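Local coordinates for protein acetyl xylan esterase (Metagenome, PDB 6XYC) that probably removes acetyl and feruloyl groups from natural xylans as a bifunctional serine esterase of the alpha/beta hydrolase fold, at residues G2-E5 with D6-S9; C266-T269 with Q270-K273. All coordinates share one frame; numbering follows the deposited sequence.

Interaction 1 (G2-E5 with D6-S9); sequences GPAE and DTYS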
ATOM      1  N   GLY A   2     -16.554   7.927   3.132  1.00 38.07           N
ATOM      2  CA  GLY A   2     -16.278   7.105   1.976  1.00 32.68           C
ATOM      3  C   GLY A   2     -16.334   7.894   0.683  1.00 30.52           C
ATOM      4  O   GLY A   2     -16.317   9.129   0.685  1.00 30.30           O
ATOM      5  N   PRO A   3     -16.409   7.198  -0.448  1.00 31.30           N
ATOM      6  CA  PRO A   3     -16.515   7.890  -1.735  1.00 29.73           C
ATOM      7  C   PRO A   3     -17.929   8.400  -1.971  1.00 31.63           C
ATOM      8  O   PRO A   3     -18.901   7.923  -1.383  1.00 31.38           O
ATOM      9  CB  PRO A   3     -16.134   6.813  -2.755  1.00 31.56           C
ATOM     10  CG  PRO A   3     -16.570   5.510  -2.097  1.00 29.32           C
ATOM     11  CD  PRO A   3     -16.527   5.733  -0.588  1.00 29.04           C
ATOM     12  N   ALA A   4     -18.026   9.398  -2.845  1.00 33.70           N
ATOM     13  CA  ALA A   4     -19.317   9.996  -3.157  1.00 35.67           C
ATOM     14  C   ALA A   4     -20.293   8.927  -3.632  1.00 35.38           C
ATOM     15  O   ALA A   4     -19.933   8.025  -4.393  1.00 33.33           O
ATOM     16  CB  ALA A   4     -19.156  11.084  -4.217  1.00 37.84           C
ATOM     17  N   GLU A   5     -21.542   9.039  -3.176  1.00 36.65           N
ATOM     18  CA  GLU A   5     -22.532   7.997  -3.421  1.00 38.98           C
ATOM     19  C   GLU A   5     -22.708   7.709  -4.906  1.00 41.53           C
ATOM     20  O   GLU A   5     -22.960   6.559  -5.286  1.00 39.74           O
ATOM     21  CB  GLU A   5     -23.872   8.403  -2.806  1.00 40.76           C
ATOM     22  CG  GLU A   5     -24.909   7.301  -2.728  1.00 41.10           C
ATOM     23  CD  GLU A   5     -25.824   7.274  -3.932  1.00 47.19           C
ATOM     24  OE1 GLU A   5     -25.848   8.259  -4.696  1.00 47.02           O
ATOM     25  OE2 GLU A   5     -26.524   6.258  -4.114  1.00 47.51           O
ATOM     26  N   ASP A   6     -22.585   8.727  -5.758  1.00 42.00           N
ATOM     27  CA  ASP A   6     -22.820   8.551  -7.186  1.00 46.45           C
ATOM     28  C   ASP A   6     -21.612   7.993  -7.927  1.00 43.59           C
ATOM     29  O   ASP A   6     -21.664   7.875  -9.158  1.00 44.09           O
ATOM     30  CB  ASP A   6     -23.250   9.878  -7.821  1.00 57.45           C
ATOM     31  CG  ASP A   6     -22.164  10.933  -7.776  1.00 68.45           C
ATOM     32  OD1 ASP A   6     -22.294  11.939  -8.503  1.00 77.19           O
ATOM     33  OD2 ASP A   6     -21.190  10.763  -7.012  1.00 56.50           O
ATOM     34  N   THR A   7     -20.536   7.635  -7.227  1.00 39.77           N
ATOM     35  CA  THR A   7     -19.380   7.044  -7.892  1.00 38.94           C
ATOM     36  C   THR A   7     -19.467   5.528  -8.002  1.00 34.95           C
ATOM     37  O   THR A   7     -18.716   4.939  -8.788  1.00 30.90           O
ATOM     38  CB  THR A   7     -18.082   7.404  -7.154  1.00 33.82           C
ATOM     39  OG1 THR A   7     -18.137   6.905  -5.808  1.00 33.06           O
ATOM     40  CG2 THR A   7     -17.878   8.907  -7.130  1.00 36.24           C
ATOM     41  N   TYR A   8     -20.365   4.885  -7.257  1.00 33.40           N
ATOM     42  CA  TYR A   8     -20.427   3.430  -7.223  1.00 30.77           C
ATOM     43  C   TYR A   8     -21.864   2.940  -7.353  1.00 30.87           C
ATOM     44  O   TYR A   8     -22.814   3.607  -6.936  1.00 31.55           O
ATOM     45  CB  TYR A   8     -19.795   2.864  -5.928  1.00 29.31           C
ATOM     46  CG  TYR A   8     -20.413   3.354  -4.625  1.00 32.25           C
ATOM     47  CD1 TYR A   8     -21.423   2.633  -3.996  1.00 31.33           C
ATOM     48  CD2 TYR A   8     -19.976   4.524  -4.016  1.00 31.66           C
ATOM     49  CE1 TYR A   8     -21.991   3.075  -2.809  1.00 32.41           C
ATOM     50  CE2 TYR A   8     -20.537   4.972  -2.828  1.00 32.43           C
ATOM     51  CZ  TYR A   8     -21.539   4.243  -2.228  1.00 34.23           C
ATOM     52  OH  TYR A   8     -22.099   4.679  -1.050  1.00 37.77           O
ATOM     53  N   SER A   9     -22.001   1.749  -7.937  1.00 31.09           N
ATOM     54  CA  SER A   9     -23.285   1.077  -8.071  1.00 30.34           C
ATOM     55  C   SER A   9     -23.557   0.090  -6.946  1.00 30.69           C
ATOM     56  O   SER A   9     -24.725  -0.225  -6.682  1.00 31.39           O
ATOM     57  CB  SER A   9     -23.350   0.329  -9.408  1.00 35.04           C
ATOM     58  OG  SER A   9     -22.358  -0.683  -9.457  1.00 32.02           O
TER
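Pro3 meets Tyr8 across a type I beta turn, Ala4 to Thr7, that leads the N-terminal residues into strand 8-16 of the alpha/beta hydrolase sheet. The proline CG lies 4.0 Å from Tyr8 CD2, pyrrolidine and phenol crossing at about a right angle. Its carbonyl reaches the same ring at the edge, in plane, with Pro3 O 3.7 Å from Tyr8 CE2. Next along the chain, Ala4 supplies the acceptor round which the turn is built. Thr7 N closes the turn on Ala4 O at 2.9 Å, fairly straight (163°) but from above the carbonyl plane, whereas Thr7 OG1 donates to Ala4 O at 2.5 Å within that plane. One oxygen is thus gripped twice by a single residue. The side-chain bond depends on a chi1 of 60°, which sets OG1 between backbone N and carbonyl carbon, facing back three residues, and leaves CG2 beside Ala4 CB. Behind the turn, helix 56-69 receives Thr7 on Ala65 and Leu68, and Tyr30 packs edge-to-face with Tyr8. Glu5 and Asp6 form the two corners. The Asp6 carboxylate bends back past Ala4, OD2 coming 3.5 Å from Ala4 CB. Glu5 lays its carbonyl over one face of the Tyr8 ring, O standing 3.7 Å above the plane toward the rim, and its side chain crosses the far end of the tyrosine, with Glu5 CG 4.2 Å from Tyr8 OH.

Interaction 2 (C266-T269 with Q270-K273); sequences CFDT and QYFK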
ATOM      1  N   CYS A 266      -0.996  17.147  -4.482  1.00 24.83           N
ATOM      2  CA  CYS A 266      -0.845  15.828  -5.084  1.00 24.70           C
ATOM      3  C   CYS A 266      -2.183  15.180  -5.416  1.00 27.68           C
ATOM      4  O   CYS A 266      -2.303  14.494  -6.435  1.00 25.23           O
ATOM      5  CB  CYS A 266      -0.062  14.912  -4.142  1.00 24.29           C
ATOM      6  SG  CYS A 266       1.531  15.556  -3.597  1.00 27.78           S
ATOM      7  N   PHE A 267      -3.184  15.364  -4.557  1.00 27.15           N
ATOM      8  CA  PHE A 267      -4.506  14.773  -4.761  1.00 27.48           C
ATOM      9  C   PHE A 267      -5.363  15.713  -5.610  1.00 30.71           C
ATOM     10  O   PHE A 267      -6.281  16.382  -5.134  1.00 32.08           O
ATOM     11  CB  PHE A 267      -5.173  14.477  -3.422  1.00 28.74           C
ATOM     12  CG  PHE A 267      -4.512  13.382  -2.625  1.00 27.75           C
ATOM     13  CD1 PHE A 267      -3.575  12.538  -3.191  1.00 26.60           C
ATOM     14  CD2 PHE A 267      -4.843  13.200  -1.291  1.00 31.01           C
ATOM     15  CE1 PHE A 267      -2.976  11.541  -2.444  1.00 27.50           C
ATOM     16  CE2 PHE A 267      -4.249  12.203  -0.544  1.00 29.08           C
ATOM     17  CZ  PHE A 267      -3.319  11.371  -1.122  1.00 30.56           C
ATOM     18  N   ASP A 268      -5.042  15.757  -6.903  1.00 28.00           N
ATOM     19  CA  ASP A 268      -5.778  16.593  -7.842  1.00 28.44           C
ATOM     20  C   ASP A 268      -5.948  15.833  -9.149  1.00 28.94           C
ATOM     21  O   ASP A 268      -5.402  14.744  -9.337  1.00 28.54           O
ATOM     22  CB  ASP A 268      -5.088  17.952  -8.047  1.00 30.80           C
ATOM     23  CG  ASP A 268      -3.809  17.868  -8.878  1.00 31.25           C
ATOM     24  OD1 ASP A 268      -3.118  18.901  -9.000  1.00 35.09           O
ATOM     25  OD2 ASP A 268      -3.474  16.792  -9.412  1.00 33.14           O
ATOM     26  N   THR A 269      -6.713  16.431 -10.063  1.00 30.49           N
ATOM     27  CA  THR A 269      -7.105  15.733 -11.284  1.00 29.38           C
ATOM     28  C   THR A 269      -5.890  15.211 -12.040  1.00 28.14           C
ATOM     29  O   THR A 269      -5.889  14.072 -12.517  1.00 27.84           O
ATOM     30  CB  THR A 269      -7.927  16.664 -12.179  1.00 30.41           C
ATOM     31  OG1 THR A 269      -9.096  17.103 -11.475  1.00 33.73           O
ATOM     32  CG2 THR A 269      -8.333  15.947 -13.466  1.00 32.87           C
ATOM     33  N   GLN A 270      -4.842  16.026 -12.148  1.00 28.12           N
ATOM     34  CA  GLN A 270      -3.690  15.660 -12.962  1.00 29.25           C
ATOM     35  C   GLN A 270      -3.044  14.371 -12.467  1.00 27.77           C
ATOM     36  O   GLN A 270      -2.806  13.441 -13.247  1.00 28.13           O
ATOM     37  CB  GLN A 270      -2.682  16.808 -12.959  1.00 30.98           C
ATOM     38  CG  GLN A 270      -1.283  16.415 -13.368  1.00 29.97           C
ATOM     39  CD  GLN A 270      -0.391  17.625 -13.575  1.00 31.73           C
ATOM     40  OE1 GLN A 270      -0.685  18.716 -13.087  1.00 30.53           O
ATOM     41  NE2 GLN A 270       0.702  17.438 -14.307  1.00 36.17           N
ATOM     42  N   TYR A 271      -2.748  14.293 -11.171  1.00 26.36           N
ATOM     43  CA  TYR A 271      -2.030  13.136 -10.652  1.00 25.79           C
ATOM     44  C   TYR A 271      -2.951  11.961 -10.382  1.00 26.99           C
ATOM     45  O   TYR A 271      -2.502  10.811 -10.444  1.00 23.49           O
ATOM     46  CB  TYR A 271      -1.267  13.564  -9.413  1.00 26.22           C
ATOM     47  CG  TYR A 271      -0.358  14.710  -9.756  1.00 24.14           C
ATOM     48  CD1 TYR A 271       0.701  14.533 -10.635  1.00 26.46           C
ATOM     49  CD2 TYR A 271      -0.581  15.986  -9.257  1.00 25.96           C
ATOM     50  CE1 TYR A 271       1.530  15.579 -10.970  1.00 26.06           C
ATOM     51  CE2 TYR A 271       0.246  17.040  -9.589  1.00 25.03           C
ATOM     52  CZ  TYR A 271       1.303  16.826 -10.449  1.00 27.64           C
ATOM     53  OH  TYR A 271       2.129  17.867 -10.786  1.00 27.67           O
ATOM     54  N   PHE A 272      -4.234  12.211 -10.116  1.00 25.61           N
ATOM     55  CA  PHE A 272      -5.205  11.122 -10.182  1.00 25.98           C
ATOM     56  C   PHE A 272      -5.210  10.497 -11.575  1.00 27.22           C
ATOM     57  O   PHE A 272      -5.267   9.270 -11.712  1.00 26.26           O
ATOM     58  CB  PHE A 272      -6.604  11.625  -9.831  1.00 27.61           C
ATOM     59  CG  PHE A 272      -6.802  11.949  -8.375  1.00 27.79           C
ATOM     60  CD1 PHE A 272      -5.926  11.495  -7.397  1.00 28.15           C
ATOM     61  CD2 PHE A 272      -7.889  12.709  -7.987  1.00 27.71           C
ATOM     62  CE1 PHE A 272      -6.131  11.811  -6.058  1.00 28.75           C
ATOM     63  CE2 PHE A 272      -8.105  13.023  -6.659  1.00 28.82           C
ATOM     64  CZ  PHE A 272      -7.225  12.576  -5.690  1.00 27.78           C
ATOM     65  N   LYS A 273      -5.155  11.330 -12.625  1.00 26.20           N
ATOM     66  CA  LYS A 273      -5.108  10.807 -13.986  1.00 27.90           C
ATOM     67  C   LYS A 273      -3.840   9.993 -14.209  1.00 28.14           C
ATOM     68  O   LYS A 273      -3.876   8.944 -14.864  1.00 26.85           O
ATOM     69  CB  LYS A 273      -5.198  11.947 -15.001  1.00 30.65           C
ATOM     70  CG  LYS A 273      -5.400  11.485 -16.450  1.00 33.60           C
ATOM     71  CD  LYS A 273      -5.493  12.667 -17.418  1.00 35.23           C
ATOM     72  CE  LYS A 273      -4.844  12.362 -18.767  1.00 45.57           C
ATOM     73  NZ  LYS A 273      -5.317  11.084 -19.371  1.00 49.40           N
TER
HETATM   74  O   HOH W   1      -2.108  19.889 -11.304  1.00 36.63           O
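The Phe272 ring lies with one face against the backbone of Phe267 and Asp268, the Asp268 N standing 4.0 Å above the ring centre, at the N-cap of helix 269-284. Phe267 meets it obliquely: Phe272 CZ reaches Phe267 CB at 3.6 Å, a hydrophobic staple joining the residue before the cap to the one four positions after it. The Phe267 ring itself turns to Phe120 and Trp168, both edge-to-face. On the Tyr271 ring, one face carries Gln270 CG over its centre, while the Asp268 carboxylate lies only 5° from parallel to the ring plane, its OD2 3.0 Å from Tyr271 CD2. With an alanine here in place of the Phe272 ring the staple is gone, which is likely to leave Phe267 CB and the Asp268 peptide without their aromatic cover and to open a gap beside Ile63 and Pro66 of helix 56-69. Polar atoms complete the cap. Asp268 CG sits between its own backbone N and carbonyl carbon (chi1 73°), which brings the carboxylate back over the first turn, where OD2 accepts from Tyr271 N at 3.1 Å in a nearly linear bond (172°). The positive end of the helix dipole would be expected to stabilise the negative charge of this carboxylate. The main-chain ladder starts at the same residue, Phe272 N bonding to Asp268 O at 2.9 Å, and continues with Lys273 N to Thr269 O. Upstream, Phe267 centres an inverse gamma turn, closed by a weak bond from Asp268 N to Cys266 O. A water finally bridges the polar ends, donating to Asp268 OD1 at 2.7 Å and to Gln270 OE1 at 2.6 Å.

How the interactions relate
The two contacts illustrate how both ends of a chain can enter one fold through a short local motif. Interaction 1 comes first, where the N-terminal loop becomes strand 8-16 at one edge of the mixed sheet; interaction 2 comes last, after strand 252-257 at the other edge, where the final helix begins. Their centres are 18 Å apart and their nearest atoms about 11 Å, so they do not touch, yet each rests side chains on helix 56-69. Interaction 1 is a surface contact. Interaction 2 is partly buried, and its Phe267 side chain lies about 10 Å from the bound 4-(2-aminoethyl)benzenesulfonyl fluoride that occupies the pocket with Ser121 and His262.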